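Ribokinase (Arabidopsis thaliana, PDB 6ILS) catalyses the magnesium-dependent transfer of a phosphoryl group from ATP to O-5 of D-ribose, yielding D-ribose 5-phosphate for nucleotide and amino acid synthesis or the pentose phosphate pathway. Local coordinates at residues P3-G9 against A136-Q142; D85-S89 against D128-I132; D167-D172 against E192-L196; F204-S208 against S231-I235. All coordinates share one frame. Residues are numbered along the deposited sequence.

Contact 1: P3-G9 against A136-Q142; sequences PPLVVVG and AGIVLLQ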
loop_
_atom_site.group_PDB
_atom_site.type_symbol
_atom_site.label_atom_id
_atom_site.label_comp_id
_atom_site.label_asym_id
_atom_site.label_seq_id
_atom_site.Cartn_x
_atom_site.Cartn_y
_atom_site.Cartn_z
ATOM N N PRO B 3 -19.791 -5.616 30.233
ATOM C CA PRO B 3 -18.347 -5.841 30.135
ATOM C C PRO B 3 -17.960 -6.150 28.693
ATOM O O PRO B 3 -18.475 -7.087 28.092
ATOM C CB PRO B 3 -18.100 -7.034 31.077
ATOM C CG PRO B 3 -19.461 -7.612 31.354
ATOM C CD PRO B 3 -20.416 -6.469 31.260
ATOM N N PRO B 4 -17.073 -5.326 28.134
ATOM C CA PRO B 4 -16.878 -5.303 26.687
ATOM C C PRO B 4 -16.086 -6.461 26.134
ATOM O O PRO B 4 -15.291 -7.099 26.843
ATOM C CB PRO B 4 -16.101 -3.998 26.469
ATOM C CG PRO B 4 -15.335 -3.825 27.743
ATOM C CD PRO B 4 -16.280 -4.291 28.818
ATOM N N LEU B 5 -16.307 -6.717 24.845
ATOM C CA LEU B 5 -15.380 -7.533 24.071
ATOM C C LEU B 5 -14.111 -6.731 23.873
ATOM O O LEU B 5 -14.135 -5.626 23.311
ATOM C CB LEU B 5 -15.973 -7.932 22.712
ATOM C CG LEU B 5 -14.974 -8.416 21.647
ATOM C CD1 LEU B 5 -14.362 -9.747 22.053
ATOM C CD2 LEU B 5 -15.656 -8.540 20.279
ATOM N N VAL B 6 -12.993 -7.273 24.341
ATOM C CA VAL B 6 -11.716 -6.601 24.127
ATOM C C VAL B 6 -10.797 -7.421 23.244
ATOM O O VAL B 6 -10.426 -8.549 23.565
ATOM C CB VAL B 6 -11.014 -6.291 25.452
ATOM C CG1 VAL B 6 -9.653 -5.644 25.175
ATOM C CG2 VAL B 6 -11.888 -5.392 26.280
ATOM N N VAL B 7 -10.466 -6.849 22.090
ATOM C CA VAL B 7 -9.611 -7.486 21.110
ATOM C C VAL B 7 -8.239 -6.850 21.178
ATOM O O VAL B 7 -8.092 -5.641 20.961
ATOM C CB VAL B 7 -10.177 -7.338 19.663
ATOM C CG1 VAL B 7 -9.297 -8.075 18.665
ATOM C CG2 VAL B 7 -11.641 -7.837 19.604
ATOM N N VAL B 8 -7.236 -7.656 21.497
ATOM C CA VAL B 8 -5.872 -7.188 21.468
ATOM C C VAL B 8 -5.195 -7.869 20.307
ATOM O O VAL B 8 -5.124 -9.098 20.242
ATOM C CB VAL B 8 -5.125 -7.488 22.788
ATOM C CG1 VAL B 8 -3.713 -6.869 22.733
ATOM C CG2 VAL B 8 -5.919 -6.935 23.975
ATOM N N GLY B 9 -4.712 -7.094 19.345
ATOM C CA GLY B 9 -4.100 -7.743 18.218
ATOM C C GLY B 9 -3.717 -6.803 17.105
ATOM O O GLY B 9 -3.435 -5.621 17.339
ATOM N N ALA B 136 -12.660 -6.480 30.869
ATOM C CA ALA B 136 -13.349 -7.104 29.739
ATOM C C ALA B 136 -14.408 -8.118 30.186
ATOM O O ALA B 136 -14.333 -8.665 31.288
ATOM C CB ALA B 136 -12.345 -7.780 28.825
ATOM N N GLY B 137 -15.393 -8.360 29.325
ATOM C CA GLY B 137 -16.275 -9.510 29.465
ATOM C C GLY B 137 -15.691 -10.731 28.781
ATOM O O GLY B 137 -15.990 -11.864 29.151
ATOM N N ILE B 138 -14.846 -10.500 27.778
ATOM C CA ILE B 138 -14.225 -11.581 27.020
ATOM C C ILE B 138 -13.092 -10.978 26.207
ATOM O O ILE B 138 -13.195 -9.848 25.748
ATOM C CB ILE B 138 -15.257 -12.317 26.108
ATOM C CG1 ILE B 138 -14.636 -13.554 25.479
ATOM C CG2 ILE B 138 -15.825 -11.387 25.016
ATOM C CD1 ILE B 138 -15.666 -14.607 25.074
ATOM N N VAL B 139 -11.989 -11.699 26.071
ATOM C CA VAL B 139 -10.819 -11.159 25.386
ATOM C C VAL B 139 -10.430 -12.042 24.207
ATOM O O VAL B 139 -10.423 -13.267 24.337
ATOM C CB VAL B 139 -9.609 -11.014 26.372
ATOM C CG1 VAL B 139 -8.337 -10.637 25.628
ATOM C CG2 VAL B 139 -9.930 -9.993 27.438
ATOM N N LEU B 140 -10.134 -11.423 23.052
ATOM C CA LEU B 140 -9.748 -12.146 21.839
ATOM C C LEU B 140 -8.348 -11.767 21.408
ATOM O O LEU B 140 -8.054 -10.579 21.297
ATOM C CB LEU B 140 -10.695 -11.830 20.656
ATOM C CG LEU B 140 -12.182 -12.083 20.746
ATOM C CD1 LEU B 140 -12.806 -12.119 19.319
ATOM C CD2 LEU B 140 -12.481 -13.339 21.541
ATOM N N LEU B 141 -7.516 -12.780 21.166
ATOM C CA LEU B 141 -6.144 -12.645 20.685
ATOM C C LEU B 141 -5.968 -13.426 19.387
ATOM O O LEU B 141 -6.736 -14.361 19.111
ATOM C CB LEU B 141 -5.165 -13.174 21.754
ATOM C CG LEU B 141 -5.416 -12.670 23.172
ATOM C CD1 LEU B 141 -4.545 -13.447 24.179
ATOM C CD2 LEU B 141 -5.151 -11.130 23.288
ATOM N N GLN B 142 -4.964 -13.057 18.590
ATOM C CA GLN B 142 -4.546 -13.853 17.444
ATOM C C GLN B 142 -3.014 -13.935 17.449
ATOM O O GLN B 142 -2.384 -13.564 18.434
ATOM C CB GLN B 142 -5.042 -13.262 16.117
ATOM C CG GLN B 142 -6.418 -12.603 16.202
ATOM C CD GLN B 142 -6.372 -11.246 16.912
ATOM O OE1 GLN B 142 -5.437 -10.443 16.727
ATOM N NE2 GLN B 142 -7.371 -10.995 17.728
HETATM O O HOH W 1 -3.303 -10.918 19.695
#
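Strands 5-8 and 138-142 run side by side in the same direction, their axes 4.7 Å apart at closest approach and 21° from parallel. The register pairs Leu5 with Ile138, Val6 with Val139 and Val7 with Leu140. Val6 bonds to both residues flanking Val139, as a parallel pair requires: Val6 N donates to Ile138 O (2.9 Å) and Leu140 N to Val6 O (2.9 Å). Val8 N to Leu140 O (3.0 Å) carries the pattern on, and Gly137 N to Pro4 O (2.8 Å) starts it ahead of the strands. Beyond Val8 a water bridges on, 2.6 Å from Val8 O and accepting from Gln142 N (2.9 Å).

Side chains alternate between the faces. Leu5, Val7, Ile138 and Leu140 share one, where Leu5 CD1 lies 3.5 Å from Leu140 CG; Ile138 and Leu140 also meet helix 257-270. Val6 and Val139 occupy the other, which helix 147-158 covers at Val139. Gly9 CA approaches Gln142 OE1 to 3.4 Å, and an ideal CB on Gly9 would clash with that oxygen.

Strand 56-63 bonds to the other edge of 5-8, and 164-170 flanks 138-143. The two are thus a buried interior pair of the helix-covered, largely parallel sheet of the PfkB ribokinase fold, with the side chain of Gln142 about 8 Å from bound ribose.

Contact 2: D85-S89 against D128-I132; sequences DYVRS and DDLEI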
loop_
_atom_site.group_PDB
_atom_site.type_symbol
_atom_site.label_atom_id
_atom_site.label_comp_id
_atom_site.label_asym_id
_atom_site.label_seq_id
_atom_site.Cartn_x
_atom_site.Cartn_y
_atom_site.Cartn_z
ATOM N N ASP B 85 -10.074 3.915 22.211
ATOM C CA ASP B 85 -9.315 4.613 23.264
ATOM C C ASP B 85 -7.907 4.049 23.481
ATOM O O ASP B 85 -6.984 4.798 23.820
ATOM C CB ASP B 85 -10.060 4.595 24.614
ATOM C CG ASP B 85 -11.575 4.705 24.477
ATOM O OD1 ASP B 85 -12.111 4.764 23.349
ATOM O OD2 ASP B 85 -12.242 4.790 25.529
ATOM N N TYR B 86 -7.730 2.742 23.293
ATOM C CA TYR B 86 -6.462 2.101 23.625
ATOM C C TYR B 86 -5.622 1.741 22.417
ATOM O O TYR B 86 -4.683 0.956 22.510
ATOM C CB TYR B 86 -6.711 0.853 24.467
ATOM C CG TYR B 86 -7.367 1.210 25.761
ATOM C CD1 TYR B 86 -6.609 1.526 26.880
ATOM C CD2 TYR B 86 -8.741 1.255 25.864
ATOM C CE1 TYR B 86 -7.214 1.877 28.072
ATOM C CE2 TYR B 86 -9.351 1.603 27.046
ATOM C CZ TYR B 86 -8.587 1.915 28.144
ATOM O OH TYR B 86 -9.214 2.258 29.323
ATOM N N VAL B 87 -5.955 2.333 21.284
ATOM C CA VAL B 87 -5.093 2.254 20.127
ATOM C C VAL B 87 -4.017 3.315 20.302
ATOM O O VAL B 87 -4.320 4.455 20.645
ATOM C CB VAL B 87 -5.862 2.490 18.810
ATOM C CG1 VAL B 87 -4.897 2.474 17.639
ATOM C CG2 VAL B 87 -6.964 1.428 18.621
ATOM N N ARG B 88 -2.766 2.934 20.101
ATOM C CA ARG B 88 -1.675 3.897 20.132
ATOM C C ARG B 88 -0.969 3.915 18.793
ATOM O O ARG B 88 -0.812 2.874 18.158
ATOM C CB ARG B 88 -0.675 3.564 21.240
ATOM C CG ARG B 88 -1.208 3.747 22.639
ATOM C CD ARG B 88 -0.080 3.678 23.660
ATOM N NE ARG B 88 -0.588 3.735 25.031
ATOM C CZ ARG B 88 0.182 3.803 26.114
ATOM N NH1 ARG B 88 1.503 3.831 25.991
ATOM N NH2 ARG B 88 -0.372 3.849 27.321
ATOM N N SER B 89 -0.539 5.103 18.369
ATOM C CA SER B 89 0.199 5.252 17.117
ATOM C C SER B 89 1.627 5.740 17.389
ATOM O O SER B 89 1.847 6.526 18.311
ATOM C CB SER B 89 -0.524 6.217 16.179
ATOM O OG SER B 89 -1.873 5.818 15.969
ATOM N N ASP B 128 -2.205 0.298 32.978
ATOM C CA ASP B 128 -3.369 0.967 32.426
ATOM C C ASP B 128 -3.410 0.765 30.922
ATOM O O ASP B 128 -4.302 1.273 30.243
ATOM C CB ASP B 128 -3.389 2.451 32.797
ATOM C CG ASP B 128 -4.198 2.724 34.072
ATOM O OD1 ASP B 128 -5.445 2.627 34.026
ATOM O OD2 ASP B 128 -3.588 3.024 35.122
ATOM N N ASP B 129 -2.438 0.017 30.406
ATOM C CA ASP B 129 -2.625 -0.666 29.132
ATOM C C ASP B 129 -3.488 -1.882 29.407
ATOM O O ASP B 129 -4.341 -2.241 28.604
ATOM C CB ASP B 129 -1.305 -1.108 28.492
ATOM C CG ASP B 129 -0.431 0.055 28.064
ATOM O OD1 ASP B 129 -0.931 0.949 27.344
ATOM O OD2 ASP B 129 0.772 0.040 28.404
ATOM N N LEU B 130 -3.252 -2.501 30.565
ATOM C CA LEU B 130 -3.939 -3.723 30.970
ATOM C C LEU B 130 -5.249 -3.483 31.704
ATOM O O LEU B 130 -5.963 -4.434 32.005
ATOM C CB LEU B 130 -3.036 -4.571 31.862
ATOM C CG LEU B 130 -1.775 -5.160 31.242
ATOM C CD1 LEU B 130 -0.983 -5.921 32.295
ATOM C CD2 LEU B 130 -2.117 -6.059 30.059
ATOM N N GLU B 131 -5.566 -2.231 32.007
ATOM C CA GLU B 131 -6.810 -1.945 32.715
ATOM C C GLU B 131 -8.025 -2.358 31.886
ATOM O O GLU B 131 -9.028 -2.819 32.432
ATOM C CB GLU B 131 -6.914 -0.464 33.075
ATOM C CG GLU B 131 -6.998 0.456 31.861
ATOM C CD GLU B 131 -7.669 1.778 32.170
ATOM O OE1 GLU B 131 -8.182 1.936 33.303
ATOM O OE2 GLU B 131 -7.685 2.655 31.277
ATOM N N ILE B 132 -7.934 -2.201 30.567
ATOM C CA ILE B 132 -9.085 -2.485 29.726
ATOM C C ILE B 132 -9.321 -3.989 29.656
ATOM O O ILE B 132 -10.473 -4.419 29.667
ATOM C CB ILE B 132 -8.943 -1.884 28.295
ATOM C CG1 ILE B 132 -10.238 -2.083 27.496
ATOM C CG2 ILE B 132 -7.738 -2.441 27.562
ATOM C CD1 ILE B 132 -11.485 -1.603 28.210
#
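Tyr86 has the largest covered area of any residue here, 106 Å² of the 262 Å² buried in all. Its CA-to-CB bond points toward residues 128-132; the backbones come no closer than 7.3 Å (Tyr86 CA to Asp129 CA), and the ring fills that gap to meet Asp128, Glu131 and Ile132. Ile132 CB sits over one ring face, 3.8 Å from the centroid and 15° off the normal, which meets the geometry of a CH-pi contact. The ring edge meets polar atoms instead. Tyr86 CE1 lies 3.7 Å from Asp128 O, and Tyr86 OH donates a short hydrogen bond of 2.5 Å to Glu131 OE2. The CA-to-CB bond of Glu131 points sideways, yet its carboxylate reaches the phenol.

These residues belong to the periphery of the ribokinase-fold sheet: strand 87-90 is its outermost member on this side, hydrogen-bonded through Arg88 to strand 56-63, and the tyrosine ties that border to the short, weakly bonded helix 131-134 and the residues before it. Val87 turns to the neighbouring strand, touching Phe58 and Leu62.

Arg88 then extends toward Asp129 with chi2 and chi3 both t. Its NH2 stands 3.0 Å from Asp129 OD1, but the oxygen lies over a face of the guanidinium, so this salt bridge rests on charge without a directed N-H. Asp129 OD2 has its own hydrogen bond, with Ser126 OG.

Contact 3: D167-D172 against E192-L196; sequences DVGGMD and ELSRL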
loop_
_atom_site.group_PDB
_atom_site.type_symbol
_atom_site.label_atom_id
_atom_site.label_comp_id
_atom_site.label_asym_id
_atom_site.label_seq_id
_atom_site.Cartn_x
_atom_site.Cartn_y
_atom_site.Cartn_z
ATOM N N ASP B 167 -7.103 -17.094 18.713
ATOM C CA ASP B 167 -7.217 -17.492 17.324
ATOM C C ASP B 167 -5.808 -17.820 16.889
ATOM O O ASP B 167 -4.875 -17.068 17.195
ATOM C CB ASP B 167 -7.862 -16.359 16.503
ATOM C CG ASP B 167 -7.776 -16.572 15.002
ATOM O OD1 ASP B 167 -7.576 -17.711 14.546
ATOM O OD2 ASP B 167 -7.906 -15.566 14.261
ATOM N N VAL B 168 -5.637 -18.947 16.212
ATOM C CA VAL B 168 -4.296 -19.425 15.894
ATOM C C VAL B 168 -3.831 -18.776 14.605
ATOM O O VAL B 168 -2.658 -18.845 14.242
ATOM C CB VAL B 168 -4.261 -20.977 15.811
ATOM C CG1 VAL B 168 -2.864 -21.482 15.504
ATOM C CG2 VAL B 168 -4.698 -21.544 17.125
ATOM N N GLY B 169 -4.749 -18.088 13.929
ATOM C CA GLY B 169 -4.408 -17.396 12.701
ATOM C C GLY B 169 -3.293 -16.383 12.902
ATOM O O GLY B 169 -3.240 -15.693 13.927
ATOM N N GLY B 170 -2.406 -16.308 11.917
ATOM C CA GLY B 170 -1.268 -15.407 11.952
ATOM C C GLY B 170 0.021 -16.169 11.679
ATOM O O GLY B 170 0.116 -16.925 10.713
ATOM N N MET B 171 1.011 -15.970 12.543
ATOM C CA MET B 171 2.315 -16.596 12.382
ATOM C C MET B 171 2.246 -18.121 12.426
ATOM O O MET B 171 1.446 -18.698 13.161
ATOM C CB MET B 171 3.276 -16.090 13.458
ATOM C CG MET B 171 3.436 -14.581 13.458
ATOM S SD MET B 171 4.592 -14.020 14.731
ATOM C CE MET B 171 3.978 -14.911 16.155
ATOM N N ASP B 172 3.101 -18.764 11.638
ATOM C CA ASP B 172 3.122 -20.219 11.543
ATOM C C ASP B 172 4.098 -20.853 12.541
ATOM O O ASP B 172 4.448 -22.025 12.419
ATOM C CB ASP B 172 3.471 -20.648 10.117
ATOM C CG ASP B 172 2.410 -20.236 9.113
ATOM O OD1 ASP B 172 1.287 -19.881 9.545
ATOM O OD2 ASP B 172 2.692 -20.270 7.896
ATOM N N GLU B 192 -3.967 -25.233 10.861
ATOM C CA GLU B 192 -3.316 -24.737 12.067
ATOM C C GLU B 192 -3.306 -25.790 13.157
ATOM O O GLU B 192 -2.339 -25.903 13.912
ATOM C CB GLU B 192 -4.006 -23.465 12.564
ATOM C CG GLU B 192 -3.811 -22.311 11.596
ATOM C CD GLU B 192 -4.830 -21.195 11.748
ATOM O OE1 GLU B 192 -5.765 -21.310 12.577
ATOM O OE2 GLU B 192 -4.674 -20.194 11.019
ATOM N N LEU B 193 -4.378 -26.572 13.238
ATOM C CA LEU B 193 -4.463 -27.613 14.253
ATOM C C LEU B 193 -3.448 -28.714 13.966
ATOM O O LEU B 193 -2.830 -29.242 14.879
ATOM C CB LEU B 193 -5.872 -28.201 14.310
ATOM C CG LEU B 193 -6.112 -29.373 15.266
ATOM C CD1 LEU B 193 -5.920 -28.983 16.719
ATOM C CD2 LEU B 193 -7.531 -29.919 15.024
ATOM N N SER B 194 -3.293 -29.049 12.688
ATOM C CA SER B 194 -2.314 -30.047 12.260
ATOM C C SER B 194 -0.880 -29.567 12.465
ATOM O O SER B 194 -0.031 -30.321 12.941
ATOM C CB SER B 194 -2.525 -30.403 10.790
ATOM O OG SER B 194 -1.493 -31.255 10.325
ATOM N N ARG B 195 -0.607 -28.319 12.084
ATOM C CA ARG B 195 0.721 -27.744 12.278
ATOM C C ARG B 195 1.103 -27.729 13.754
ATOM O O ARG B 195 2.198 -28.164 14.119
ATOM C CB ARG B 195 0.790 -26.326 11.714
ATOM C CG ARG B 195 2.160 -25.687 11.853
ATOM C CD ARG B 195 2.056 -24.176 11.806
ATOM N NE ARG B 195 1.162 -23.741 10.741
ATOM C CZ ARG B 195 0.235 -22.795 10.878
ATOM N NH1 ARG B 195 -0.533 -22.480 9.844
ATOM N NH2 ARG B 195 0.073 -22.168 12.044
ATOM N N LEU B 196 0.190 -27.237 14.590
ATOM C CA LEU B 196 0.408 -27.113 16.031
ATOM C C LEU B 196 0.568 -28.457 16.749
ATOM O O LEU B 196 1.347 -28.575 17.696
ATOM C CB LEU B 196 -0.750 -26.342 16.671
ATOM C CG LEU B 196 -1.001 -26.649 18.147
ATOM C CD1 LEU B 196 0.014 -25.910 19.016
ATOM C CD2 LEU B 196 -2.423 -26.343 18.571
HETATM O O HOH W 2 -7.630 -19.490 12.716
HETATM O O HOH W 3 -1.288 -19.638 11.982
HETATM O O HOH W 4 -2.967 -17.622 9.583
#
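Water, with no direct hydrogen bond to assist it, carries much of the polar traffic between residues 167-172 and helix 192-196. The contact lies at the C-terminal end of strand 164-170, a parallel strand of the ribokinase-fold sheet, where the active site of such alpha/beta folds is formed. The helix segment crosses the strand segment almost perpendicularly, at 94°, with axes 9.6 Å apart.

Two carboxylates face each other here: Asp167 OD1 and Glu192 OE1 are 4.5 Å apart. Water 2 bridges them, 2.6 Å from Asp167 OD1 and 2.6 Å from Glu192 OE1. Lys225, predicted to bind ATP, forms a salt bridge with Asp167 OD1, which offsets the negative charge. Bound ATP lies about 5 Å from the Glu192 side chain, and ribose about 6 Å from that of Asp167.

The strand end packs closely on the glutamate: Gly169 CA comes within 3.3 Å of Glu192 OE2, and Val168 CB approaches Glu192 OE1 to 3.6 Å. Within the strand segment itself, Gly169 N donates to Asp167 OD1 (2.9 Å), closing an Asx turn.

Farther out, Arg195 meets the segment's end. Water 3 accepts from Arg195 NH2 (2.9 Å) and reaches Val168 O (2.8 Å), whereas Asp172 OD1 sits over the guanidinium face, 3.2 Å from Arg195 NH1, in a purely electrostatic salt bridge.

Contact 4: F204-S208 against S231-I235; sequences FEQIS and SALFI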
loop_
_atom_site.group_PDB
_atom_site.type_symbol
_atom_site.label_atom_id
_atom_site.label_comp_id
_atom_site.label_asym_id
_atom_site.label_seq_id
_atom_site.Cartn_x
_atom_site.Cartn_y
_atom_site.Cartn_z
ATOM N N PHE B 204 -12.562 -36.581 10.848
ATOM C CA PHE B 204 -13.033 -36.119 12.150
ATOM C C PHE B 204 -12.391 -36.896 13.294
ATOM O O PHE B 204 -12.134 -36.336 14.360
ATOM C CB PHE B 204 -14.556 -36.203 12.268
ATOM C CG PHE B 204 -15.092 -35.491 13.481
ATOM C CD1 PHE B 204 -15.216 -34.108 13.492
ATOM C CD2 PHE B 204 -15.440 -36.199 14.623
ATOM C CE1 PHE B 204 -15.700 -33.443 14.617
ATOM C CE2 PHE B 204 -15.923 -35.538 15.751
ATOM C CZ PHE B 204 -16.051 -34.161 15.743
ATOM N N GLU B 205 -12.148 -38.187 13.089
ATOM C CA GLU B 205 -11.425 -38.963 14.088
ATOM C C GLU B 205 -10.043 -38.358 14.330
ATOM O O GLU B 205 -9.644 -38.156 15.469
ATOM C CB GLU B 205 -11.285 -40.423 13.659
ATOM C CG GLU B 205 -10.458 -41.259 14.619
ATOM C CD GLU B 205 -11.132 -41.449 15.972
ATOM O OE1 GLU B 205 -12.372 -41.268 16.062
ATOM O OE2 GLU B 205 -10.417 -41.779 16.945
ATOM N N GLN B 206 -9.321 -38.081 13.247
ATOM C CA GLN B 206 -8.003 -37.447 13.339
ATOM C C GLN B 206 -8.073 -36.089 14.041
ATOM O O GLN B 206 -7.250 -35.774 14.903
ATOM C CB GLN B 206 -7.394 -37.286 11.941
ATOM C CG GLN B 206 -6.880 -38.600 11.358
ATOM C CD GLN B 206 -6.326 -38.462 9.952
ATOM O OE1 GLN B 206 -6.610 -37.497 9.242
ATOM N NE2 GLN B 206 -5.532 -39.446 9.538
ATOM N N ILE B 207 -9.070 -35.295 13.677
ATOM C CA ILE B 207 -9.247 -33.982 14.306
ATOM C C ILE B 207 -9.482 -34.144 15.801
ATOM O O ILE B 207 -8.883 -33.453 16.602
ATOM C CB ILE B 207 -10.407 -33.207 13.652
ATOM C CG1 ILE B 207 -10.015 -32.807 12.223
ATOM C CG2 ILE B 207 -10.797 -32.003 14.488
ATOM C CD1 ILE B 207 -11.175 -32.300 11.369
ATOM N N SER B 208 -10.337 -35.088 16.182
ATOM C CA SER B 208 -10.619 -35.325 17.595
ATOM C C SER B 208 -9.374 -35.728 18.373
ATOM O O SER B 208 -9.204 -35.350 19.536
ATOM C CB SER B 208 -11.696 -36.411 17.742
ATOM O OG SER B 208 -12.846 -36.047 16.997
ATOM N N SER B 231 -17.781 -26.379 11.584
ATOM C CA SER B 231 -17.010 -26.132 12.777
ATOM C C SER B 231 -17.338 -27.157 13.840
ATOM O O SER B 231 -18.299 -27.913 13.719
ATOM C CB SER B 231 -17.291 -24.718 13.298
ATOM O OG SER B 231 -18.634 -24.604 13.736
ATOM N N ALA B 232 -16.548 -27.175 14.902
ATOM C CA ALA B 232 -16.880 -28.015 16.042
ATOM C C ALA B 232 -16.253 -27.441 17.299
ATOM O O ALA B 232 -15.179 -26.840 17.238
ATOM C CB ALA B 232 -16.427 -29.465 15.808
ATOM N N LEU B 233 -16.954 -27.591 18.415
ATOM C CA LEU B 233 -16.487 -27.133 19.704
ATOM C C LEU B 233 -16.219 -28.341 20.588
ATOM O O LEU B 233 -17.145 -29.090 20.931
ATOM C CB LEU B 233 -17.496 -26.213 20.379
ATOM C CG LEU B 233 -17.101 -25.686 21.767
ATOM C CD1 LEU B 233 -15.873 -24.774 21.693
ATOM C CD2 LEU B 233 -18.262 -24.962 22.416
ATOM N N PHE B 234 -14.948 -28.534 20.924
ATOM C CA PHE B 234 -14.549 -29.598 21.848
ATOM C C PHE B 234 -14.311 -29.018 23.223
ATOM O O PHE B 234 -13.553 -28.062 23.377
ATOM C CB PHE B 234 -13.269 -30.298 21.383
ATOM C CG PHE B 234 -13.373 -30.964 20.042
ATOM C CD1 PHE B 234 -13.279 -30.227 18.866
ATOM C CD2 PHE B 234 -13.530 -32.335 19.950
ATOM C CE1 PHE B 234 -13.355 -30.846 17.637
ATOM C CE2 PHE B 234 -13.616 -32.956 18.716
ATOM C CZ PHE B 234 -13.524 -32.214 17.563
ATOM N N ILE B 235 -14.951 -29.602 24.226
ATOM C CA ILE B 235 -14.719 -29.225 25.617
ATOM C C ILE B 235 -14.265 -30.474 26.366
ATOM O O ILE B 235 -14.902 -31.520 26.264
ATOM C CB ILE B 235 -15.978 -28.650 26.253
ATOM C CG1 ILE B 235 -16.456 -27.423 25.463
ATOM C CG2 ILE B 235 -15.730 -28.304 27.713
ATOM C CD1 ILE B 235 -17.744 -26.846 25.971
#
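This is apolar helix-on-sheet packing, its centre about 20 Å from the centre of the chain, between the first turn of helix 204-216 and strand 231-235, an antiparallel strand beside 221-225. The segment axes stand 11.5 Å apart and cross at -38°, and no hydrogen bond joins them; the 163 Å² buried comes from side chains reaching into the gap.

Phe234 gives 73 Å² of that. Its ring meets Phe204 with Phe204 CZ 3.7 Å from Phe234 CZ. The two planes are only 24° apart, but with centroids at 5.7 Å the rings are slid apart and barely overlap. Ile207 CG2 touches Phe234 CZ at 4.1 Å, and Ser208 OG lies 3.6 Å from Phe234 CE2 at the ring edge. That hydroxyl donates to Phe204 O (2.7 Å), one turn back in its own helix, so its polar end is satisfied where it borders the aromatic ring. Ala232, two residues before Phe234 and likewise directed toward the helix, puts its CB 4.2 Å from Phe204 CE1.

Leu233, between them, faces helix 275-289 instead. Strand 231-235 is therefore sandwiched between helices, the layered alpha/beta/alpha arrangement of the PfkB ribokinase fold, here in its nucleotide-binding half, with the side chain of Ile207 about 10 Å from bound ATP.

All four contacts reach the same nine-stranded sheet; distances between them run centre to centre. Contact 1 joins two interior strands, and contact 2, formed by residues lying between its segments in sequence, sits at the 87-90 border about 12 Å away; Val6 CG2 packs on Ile132 O at 3.8 Å. Contacts 3 and 4 follow in series. Strands 138-143 and 164-170 are neighbours, bringing contact 3 to about 19 Å from contact 1, while consecutive helices 190-197 and 204-216 link contacts 3 and 4 (about 15 Å) through Leu193 CD2 and Ile207 CG2, 3.9 Å apart. Contacts 2 and 4, about 35 Å apart, lie on opposite sides of the chain's centre. Contact 3 reaches the ligand-facing end of the sheet; contact 2 lies away from the ligand sites.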